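Local coordinates for protein plastocyanin (PDB 1KDI) that carries electrons between the cytochrome b6-f complex and P700 of photosystem I in the thylakoid, using a single bound copper ion, at residues D17-S22 against G97-K102; I39-P44 against Y83-T88. One frame throughout, in Å; residues are numbered along the deposited sequence.

Contact 1. Residues D17-S22 against G97-K102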
ATOM      1  N   ASP A  17       4.698   9.170  -0.035  1.00 15.46           N
ATOM      2  CA  ASP A  17       4.843   8.030   0.874  1.00 19.70           C
ATOM      3  C   ASP A  17       4.100   8.207   2.189  1.00 19.68           C
ATOM      4  O   ASP A  17       4.384   7.485   3.144  1.00 19.13           O
ATOM      5  CB  ASP A  17       6.320   7.745   1.185  1.00 21.35           C
ATOM      6  CG  ASP A  17       7.162   8.850   1.805  1.00 27.32           C
ATOM      7  OD1 ASP A  17       6.646   9.794   2.406  1.00 29.12           O
ATOM      8  OD2 ASP A  17       8.382   8.750   1.700  1.00 32.52           O
ATOM      9  N   SER A  18       3.187   9.185   2.233  1.00 19.35           N
ATOM     10  CA  SER A  18       2.420   9.534   3.400  1.00 20.24           C
ATOM     11  C   SER A  18       1.134  10.139   2.874  1.00 20.01           C
ATOM     12  O   SER A  18       1.172  11.076   2.060  1.00 20.94           O
ATOM     13  CB  SER A  18       3.212  10.511   4.181  1.00 22.38           C
ATOM     14  OG  SER A  18       2.866  10.426   5.550  1.00 30.28           O
ATOM     15  N   ILE A  19       0.003   9.519   3.229  1.00 18.88           N
ATOM     16  CA  ILE A  19      -1.302   9.894   2.747  1.00 19.78           C
ATOM     17  C   ILE A  19      -2.185   9.862   3.980  1.00 21.21           C
ATOM     18  O   ILE A  19      -1.981   9.074   4.916  1.00 19.82           O
ATOM     19  CB  ILE A  19      -2.051   8.930   1.729  1.00 21.47           C
ATOM     20  CG1 ILE A  19      -1.423   7.582   1.519  1.00 21.96           C
ATOM     21  CG2 ILE A  19      -2.184   9.735   0.441  1.00 27.29           C
ATOM     22  CD1 ILE A  19      -0.027   7.481   0.856  1.00 24.29           C
ATOM     23  N   THR A  20      -3.123  10.799   3.973  1.00 21.49           N
ATOM     24  CA  THR A  20      -4.126  10.898   5.006  1.00 21.82           C
ATOM     25  C   THR A  20      -5.441  10.818   4.258  1.00 19.43           C
ATOM     26  O   THR A  20      -5.640  11.501   3.238  1.00 21.42           O
ATOM     27  CB  THR A  20      -3.961  12.232   5.762  1.00 23.10           C
ATOM     28  OG1 THR A  20      -2.639  12.258   6.340  1.00 25.28           O
ATOM     29  CG2 THR A  20      -5.104  12.403   6.785  1.00 22.15           C
ATOM     30  N   VAL A  21      -6.317   9.922   4.692  1.00 18.26           N
ATOM     31  CA  VAL A  21      -7.591   9.717   4.023  1.00 17.65           C
ATOM     32  C   VAL A  21      -8.663   9.695   5.087  1.00 17.74           C
ATOM     33  O   VAL A  21      -8.365   9.593   6.272  1.00 18.51           O
ATOM     34  CB  VAL A  21      -7.685   8.363   3.230  1.00 18.23           C
ATOM     35  CG1 VAL A  21      -6.601   8.365   2.175  1.00 14.16           C
ATOM     36  CG2 VAL A  21      -7.540   7.134   4.141  1.00 16.53           C
ATOM     37  N   SER A  22      -9.897   9.796   4.641  1.00 21.76           N
ATOM     38  CA  SER A  22     -11.062   9.623   5.485  1.00 26.08           C
ATOM     39  C   SER A  22     -11.453   8.133   5.557  1.00 26.90           C
ATOM     40  O   SER A  22     -11.156   7.363   4.628  1.00 25.80           O
ATOM     41  CB  SER A  22     -12.171  10.476   4.864  1.00 29.88           C
ATOM     42  OG  SER A  22     -11.707  11.803   4.544  1.00 37.05           O
ATOM     43  N   GLY A  97       5.462   3.307   3.017  1.00 19.87           N
ATOM     44  CA  GLY A  97       4.762   4.552   3.207  1.00 15.18           C
ATOM     45  C   GLY A  97       3.822   4.424   4.395  1.00 17.23           C
ATOM     46  O   GLY A  97       3.765   3.349   5.019  1.00 12.64           O
ATOM     47  N   THR A  98       3.106   5.498   4.754  1.00 16.71           N
ATOM     48  CA  THR A  98       2.108   5.447   5.835  1.00 19.15           C
ATOM     49  C   THR A  98       0.740   5.939   5.371  1.00 18.94           C
ATOM     50  O   THR A  98       0.617   6.778   4.476  1.00 19.41           O
ATOM     51  CB  THR A  98       2.546   6.279   7.067  1.00 21.40           C
ATOM     52  OG1 THR A  98       2.792   7.613   6.662  1.00 23.43           O
ATOM     53  CG2 THR A  98       3.794   5.732   7.682  1.00 19.51           C
ATOM     54  N   LEU A  99      -0.316   5.372   5.924  1.00 17.69           N
ATOM     55  CA  LEU A  99      -1.684   5.701   5.606  1.00 19.18           C
ATOM     56  C   LEU A  99      -2.269   6.153   6.949  1.00 20.09           C
ATOM     57  O   LEU A  99      -2.225   5.341   7.884  1.00 18.67           O
ATOM     58  CB  LEU A  99      -2.465   4.488   5.177  1.00 18.23           C
ATOM     59  CG  LEU A  99      -3.660   4.505   4.221  1.00 22.22           C
ATOM     60  CD1 LEU A  99      -4.787   3.734   4.825  1.00 18.52           C
ATOM     61  CD2 LEU A  99      -4.105   5.899   3.918  1.00 20.85           C
ATOM     62  N   THR A 100      -2.751   7.409   7.076  1.00 18.96           N
ATOM     63  CA  THR A 100      -3.408   7.906   8.274  1.00 17.79           C
ATOM     64  C   THR A 100      -4.861   7.944   7.895  1.00 18.61           C
ATOM     65  O   THR A 100      -5.239   8.617   6.930  1.00 18.75           O
ATOM     66  CB  THR A 100      -2.972   9.327   8.659  1.00 18.33           C
ATOM     67  OG1 THR A 100      -1.638   9.158   9.087  1.00 18.39           O
ATOM     68  CG2 THR A 100      -3.698   9.976   9.821  1.00 15.15           C
ATOM     69  N   VAL A 101      -5.702   7.196   8.618  1.00 20.10           N
ATOM     70  CA  VAL A 101      -7.149   7.200   8.417  1.00 21.13           C
ATOM     71  C   VAL A 101      -7.740   8.086   9.548  1.00 25.06           C
ATOM     72  O   VAL A 101      -7.439   7.892  10.748  1.00 24.52           O
ATOM     73  CB  VAL A 101      -7.714   5.766   8.508  1.00 20.27           C
ATOM     74  CG1 VAL A 101      -9.182   5.761   8.107  1.00 19.88           C
ATOM     75  CG2 VAL A 101      -6.959   4.845   7.564  1.00 18.55           C
ATOM     76  N   LYS A 102      -8.490   9.102   9.114  1.00 28.76           N
ATOM     77  CA  LYS A 102      -9.188  10.055   9.976  1.00 31.96           C
ATOM     78  C   LYS A 102     -10.571   9.547  10.243  1.00 33.50           C
ATOM     79  O   LYS A 102     -10.859   9.369  11.427  1.00 36.68           O
ATOM     80  CB  LYS A 102      -9.372  11.462   9.358  1.00 31.38           C
ATOM     81  CG  LYS A 102      -8.113  12.298   9.362  1.00 34.69           C
ATOM     82  CD  LYS A 102      -7.661  12.220  10.801  1.00 37.70           C
ATOM     83  CE  LYS A 102      -6.330  12.824  11.138  1.00 38.45           C
ATOM     84  NZ  LYS A 102      -6.138  12.407  12.515  1.00 36.48           N
ATOM     85  OXT LYS A 102     -11.331   9.349   9.280  1.00 35.37           O
TER
HETATM   86  O   HOH W   1       0.196   9.110   6.890  1.00 19.81           O

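Contact 2. Residues I39-P44 against Y83-T88. With CU (copper (II) ion), chain B.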
ATOM      1  N   ILE A  39       1.794  -3.952  -2.631  1.00 16.93           N
ATOM      2  CA  ILE A  39       1.546  -3.257  -1.379  1.00 17.83           C
ATOM      3  C   ILE A  39       0.818  -4.207  -0.424  1.00 14.86           C
ATOM      4  O   ILE A  39      -0.213  -4.815  -0.689  1.00 14.06           O
ATOM      5  CB  ILE A  39       0.770  -1.862  -1.696  1.00 22.34           C
ATOM      6  CG1 ILE A  39      -0.401  -1.696  -0.801  1.00 26.19           C
ATOM      7  CG2 ILE A  39       0.264  -1.740  -3.130  1.00 24.89           C
ATOM      8  CD1 ILE A  39       0.113  -1.093   0.455  1.00 24.27           C
ATOM      9  N   VAL A  40       1.506  -4.323   0.684  1.00 13.38           N
ATOM     10  CA  VAL A  40       1.140  -5.158   1.799  1.00 15.34           C
ATOM     11  C   VAL A  40       1.176  -4.275   3.046  1.00 15.54           C
ATOM     12  O   VAL A  40       2.165  -3.572   3.283  1.00 16.16           O
ATOM     13  CB  VAL A  40       2.176  -6.307   1.885  1.00 16.04           C
ATOM     14  CG1 VAL A  40       1.950  -7.102   3.134  1.00 18.72           C
ATOM     15  CG2 VAL A  40       2.084  -7.190   0.648  1.00 18.45           C
ATOM     16  N   PHE A  41       0.129  -4.265   3.873  1.00 17.96           N
ATOM     17  CA  PHE A  41       0.129  -3.546   5.142  1.00 15.67           C
ATOM     18  C   PHE A  41       0.735  -4.345   6.268  1.00 17.39           C
ATOM     19  O   PHE A  41       0.564  -5.574   6.379  1.00 17.58           O
ATOM     20  CB  PHE A  41      -1.290  -3.175   5.543  1.00 15.71           C
ATOM     21  CG  PHE A  41      -1.817  -1.984   4.760  1.00 15.47           C
ATOM     22  CD1 PHE A  41      -2.405  -2.159   3.535  1.00 16.12           C
ATOM     23  CD2 PHE A  41      -1.676  -0.725   5.297  1.00 18.87           C
ATOM     24  CE1 PHE A  41      -2.856  -1.075   2.829  1.00 16.60           C
ATOM     25  CE2 PHE A  41      -2.135   0.356   4.579  1.00 16.71           C
ATOM     26  CZ  PHE A  41      -2.720   0.178   3.353  1.00 16.25           C
ATOM     27  N   ASP A  42       1.457  -3.608   7.103  1.00 17.94           N
ATOM     28  CA  ASP A  42       1.971  -4.128   8.340  1.00 22.29           C
ATOM     29  C   ASP A  42       0.811  -4.240   9.323  1.00 23.76           C
ATOM     30  O   ASP A  42      -0.080  -3.392   9.355  1.00 22.33           O
ATOM     31  CB  ASP A  42       2.967  -3.215   8.924  1.00 26.12           C
ATOM     32  CG  ASP A  42       4.280  -3.921   9.063  1.00 33.03           C
ATOM     33  OD1 ASP A  42       4.341  -4.957   9.752  1.00 38.36           O
ATOM     34  OD2 ASP A  42       5.230  -3.424   8.448  1.00 35.72           O
ATOM     35  N   ILE A  43       0.737  -5.282  10.136  1.00 27.34           N
ATOM     36  CA  ILE A  43      -0.400  -5.412  11.032  1.00 29.23           C
ATOM     37  C   ILE A  43       0.130  -5.053  12.402  1.00 31.53           C
ATOM     38  O   ILE A  43       1.093  -5.694  12.836  1.00 31.43           O
ATOM     39  CB  ILE A  43      -0.940  -6.850  10.948  1.00 29.77           C
ATOM     40  CG1 ILE A  43      -1.454  -7.078   9.521  1.00 28.21           C
ATOM     41  CG2 ILE A  43      -2.054  -7.058  11.999  1.00 30.15           C
ATOM     42  CD1 ILE A  43      -2.096  -8.413   9.163  1.00 30.23           C
ATOM     43  N   PRO A  44      -0.383  -4.001  13.071  1.00 33.52           N
ATOM     44  CA  PRO A  44       0.141  -3.523  14.350  1.00 34.83           C
ATOM     45  C   PRO A  44       0.020  -4.641  15.377  1.00 37.54           C
ATOM     46  O   PRO A  44      -1.051  -5.239  15.480  1.00 37.77           O
ATOM     47  CB  PRO A  44      -0.714  -2.327  14.671  1.00 35.40           C
ATOM     48  CG  PRO A  44      -1.442  -1.974  13.380  1.00 34.97           C
ATOM     49  CD  PRO A  44      -1.638  -3.331  12.737  1.00 32.77           C
ATOM     50  N   TYR A  83      -1.175   3.485   9.649  1.00 21.94           N
ATOM     51  CA  TYR A  83      -0.788   2.139   9.282  1.00 19.12           C
ATOM     52  C   TYR A  83       0.417   2.254   8.365  1.00 19.86           C
ATOM     53  O   TYR A  83       0.453   3.240   7.628  1.00 16.43           O
ATOM     54  CB  TYR A  83      -1.978   1.510   8.588  1.00 17.43           C
ATOM     55  CG  TYR A  83      -3.243   1.526   9.452  1.00 18.75           C
ATOM     56  CD1 TYR A  83      -3.312   0.698  10.571  1.00 17.48           C
ATOM     57  CD2 TYR A  83      -4.290   2.379   9.134  1.00 15.11           C
ATOM     58  CE1 TYR A  83      -4.425   0.726  11.377  1.00 16.98           C
ATOM     59  CE2 TYR A  83      -5.408   2.417   9.940  1.00 15.38           C
ATOM     60  CZ  TYR A  83      -5.463   1.587  11.046  1.00 17.97           C
ATOM     61  OH  TYR A  83      -6.604   1.600  11.837  1.00 19.53           O
ATOM     62  N   THR A  84       1.380   1.313   8.432  1.00 19.20           N
ATOM     63  CA  THR A  84       2.516   1.295   7.522  1.00 19.35           C
ATOM     64  C   THR A  84       2.290   0.307   6.409  1.00 17.84           C
ATOM     65  O   THR A  84       1.761  -0.771   6.636  1.00 15.43           O
ATOM     66  CB  THR A  84       3.779   0.909   8.245  1.00 21.36           C
ATOM     67  OG1 THR A  84       3.995   1.923   9.207  1.00 23.12           O
ATOM     68  CG2 THR A  84       5.011   0.857   7.324  1.00 26.19           C
ATOM     69  N   PHE A  85       2.624   0.631   5.177  1.00 18.61           N
ATOM     70  CA  PHE A  85       2.569  -0.346   4.120  1.00 18.82           C
ATOM     71  C   PHE A  85       3.936  -0.434   3.428  1.00 18.50           C
ATOM     72  O   PHE A  85       4.787   0.461   3.576  1.00 14.04           O
ATOM     73  CB  PHE A  85       1.467   0.023   3.156  1.00 19.49           C
ATOM     74  CG  PHE A  85       1.531   1.358   2.446  1.00 19.50           C
ATOM     75  CD1 PHE A  85       2.247   1.479   1.275  1.00 17.48           C
ATOM     76  CD2 PHE A  85       0.872   2.443   3.001  1.00 19.10           C
ATOM     77  CE1 PHE A  85       2.312   2.706   0.648  1.00 19.10           C
ATOM     78  CE2 PHE A  85       0.944   3.658   2.365  1.00 20.60           C
ATOM     79  CZ  PHE A  85       1.665   3.791   1.188  1.00 20.19           C
ATOM     80  N   TYR A  86       4.218  -1.565   2.780  1.00 19.03           N
ATOM     81  CA  TYR A  86       5.511  -1.741   2.135  1.00 17.89           C
ATOM     82  C   TYR A  86       5.344  -2.606   0.904  1.00 15.42           C
ATOM     83  O   TYR A  86       4.273  -3.173   0.634  1.00 15.48           O
ATOM     84  CB  TYR A  86       6.513  -2.356   3.135  1.00 19.11           C
ATOM     85  CG  TYR A  86       6.142  -3.758   3.581  1.00 23.64           C
ATOM     86  CD1 TYR A  86       6.476  -4.867   2.826  1.00 25.18           C
ATOM     87  CD2 TYR A  86       5.412  -3.909   4.743  1.00 27.52           C
ATOM     88  CE1 TYR A  86       6.076  -6.130   3.213  1.00 27.23           C
ATOM     89  CE2 TYR A  86       5.011  -5.165   5.142  1.00 27.76           C
ATOM     90  CZ  TYR A  86       5.342  -6.251   4.377  1.00 29.48           C
ATOM     91  OH  TYR A  86       4.905  -7.487   4.788  1.00 31.23           O
ATOM     92  N   CYS A  87       6.398  -2.621   0.104  1.00 14.80           N
ATOM     93  CA  CYS A  87       6.376  -3.420  -1.100  1.00 16.07           C
ATOM     94  C   CYS A  87       7.107  -4.704  -0.712  1.00 14.42           C
ATOM     95  O   CYS A  87       8.206  -4.563  -0.171  1.00 15.04           O
ATOM     96  CB  CYS A  87       7.121  -2.649  -2.246  1.00 17.18           C
ATOM     97  SG  CYS A  87       7.501  -3.733  -3.657  1.00 15.66           S
ATOM     98  N   THR A  88       6.642  -5.928  -0.936  1.00 15.46           N
ATOM     99  CA  THR A  88       7.451  -7.102  -0.616  1.00 18.25           C
ATOM    100  C   THR A  88       8.798  -7.258  -1.391  1.00 13.73           C
ATOM    101  O   THR A  88       9.811  -7.388  -0.703  1.00 14.60           O
ATOM    102  CB  THR A  88       6.554  -8.306  -0.825  1.00 19.99           C
ATOM    103  OG1 THR A  88       5.373  -8.140  -0.063  1.00 24.16           O
ATOM    104  CG2 THR A  88       7.242  -9.540  -0.368  1.00 21.42           C
TER
HETATM  105 CU    CU B 103       8.758  -2.515  -5.002  1.00 19.48          CU
HETATM  106  O   HOH W   2       0.511  -0.812  10.301  1.00 20.94           O

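Contact 1. Residues D17-S22 against G97-K102
Strand 18-21 and the C-terminal strand 96-101 run side by side in the same direction, and the pairing of Ile19 with Leu99 and Thr20 with Thr100 is a compact example of a parallel pairing at the edge of one sheet of a Greek-key beta sandwich. Five backbone hydrogen bonds form the ladder. Ile19 is gripped through both its amide and its carbonyl: Ile19 N donates to Thr98 O, and Ile19 O receives Thr100 N at 2.8 Å. The series continues with Val21 N to Thr100 O and Lys102 N to Val21 O, and starts with a more bent bond, Thr98 N to Asp17 O (149° at the hydrogen), the donor standing above the carbonyl plane.

Apolar contact gathers on the face that carries Ile19, Val21, Leu99 and Val101. Leu99 CD2 is the hub, 3.7 Å from Val21 CG2 and 4.0 Å from Ile19 CG1, with the Val21 and Leu99 side chains crossing at about a right angle. Ala1 and Phe85 add to the cover of Ile19.

Polar groups occupy the other face. Thr98 holds OG1 between its backbone N and carbonyl carbon (chi1 57°), which brings it 3.0 Å from Ser18 OG. A water bonds to both Thr98 OG1 and Thr100 OG1 and donates to Ile19 O at 2.9 Å, giving that carbonyl a second partner beside Thr100 N. Farther along, Thr20 and Thr100 lie alongside each other, and Thr20 CG2 meets Lys102 CG at 4.0 Å, an aliphatic contact on this otherwise polar face.

The chemistry is thus that of an amphipathic strand pair, with branched aliphatic groups turned into the sandwich and hydroxyls and water on its outer surface.

Contact 2. Residues I39-P44 against Y83-T88
In the cupredoxin fold of plastocyanin, the strand that ends at the copper ligand Cys87 pairs with the short strand 40-41, which follows the ligand His37. The pairing is antiparallel. Val40 and Tyr86 form a hydrogen-bonded pair, Val40 N to Tyr86 O at 3.0 Å and Tyr86 N to Val40 O at 2.9 Å; Asp42 N then donates to Thr84 O in a nearly straight bond (169° at the hydrogen). Beyond this the strands part, and a water bridges the gap, donating to Asp42 O and accepting from Thr84 N.

On the face shared by Phe41 and Phe85 the contact is aromatic and buried. Phe85 CB sits over one face of the Phe41 ring, 4.0 Å from its centroid, a CH-pi contact, while the two rings are inclined at 59°. The Phe85 ring also meets Phe14 and Phe29 edge-to-face, tying the pair into the core of the sandwich.

Tyr86 behaves differently on the opposite face. With CG held between the backbone N and the carbonyl carbon (chi1 65°), its ring folds back over the partner strand, so that Val40 O lies over one ring face and Val40 CG1 packs 3.7 Å from CZ. Asp42 OD2 approaches CD2 obliquely, and Lys91 makes a cation-pi contact with the ring. Replacing this tyrosine by alanine is likely to leave Val40 CG1 and the Lys91 charge without their aromatic partner and to strip Val40 O of the ring that covers it.

One residue on, the chain reaches the metal: Cys87 SG binds the copper ion at 2.2 Å, alongside His37 and His90, with Met95 as the further ligand.

How the contacts relate
Both contacts belong to one mixed sheet and form its two outer pairings: contact 1 holds strand 18-21 to 96-101, contact 2 holds 40-41 to 81-86. The inner strands join them, with Leu99 O probably accepting from Tyr83 N and Gly97 O from Phe85 N. Each is partly buried, but contact 2 lies nearer the centre of the chain and has one exposed residue among those touching, against five in contact 1. Their chemistry follows suit. The parallel pair is a regular ladder with aliphatic groups inside and hydroxyls outside; the antiparallel pair is shorter, relies on aromatic rings and leads directly into the copper site.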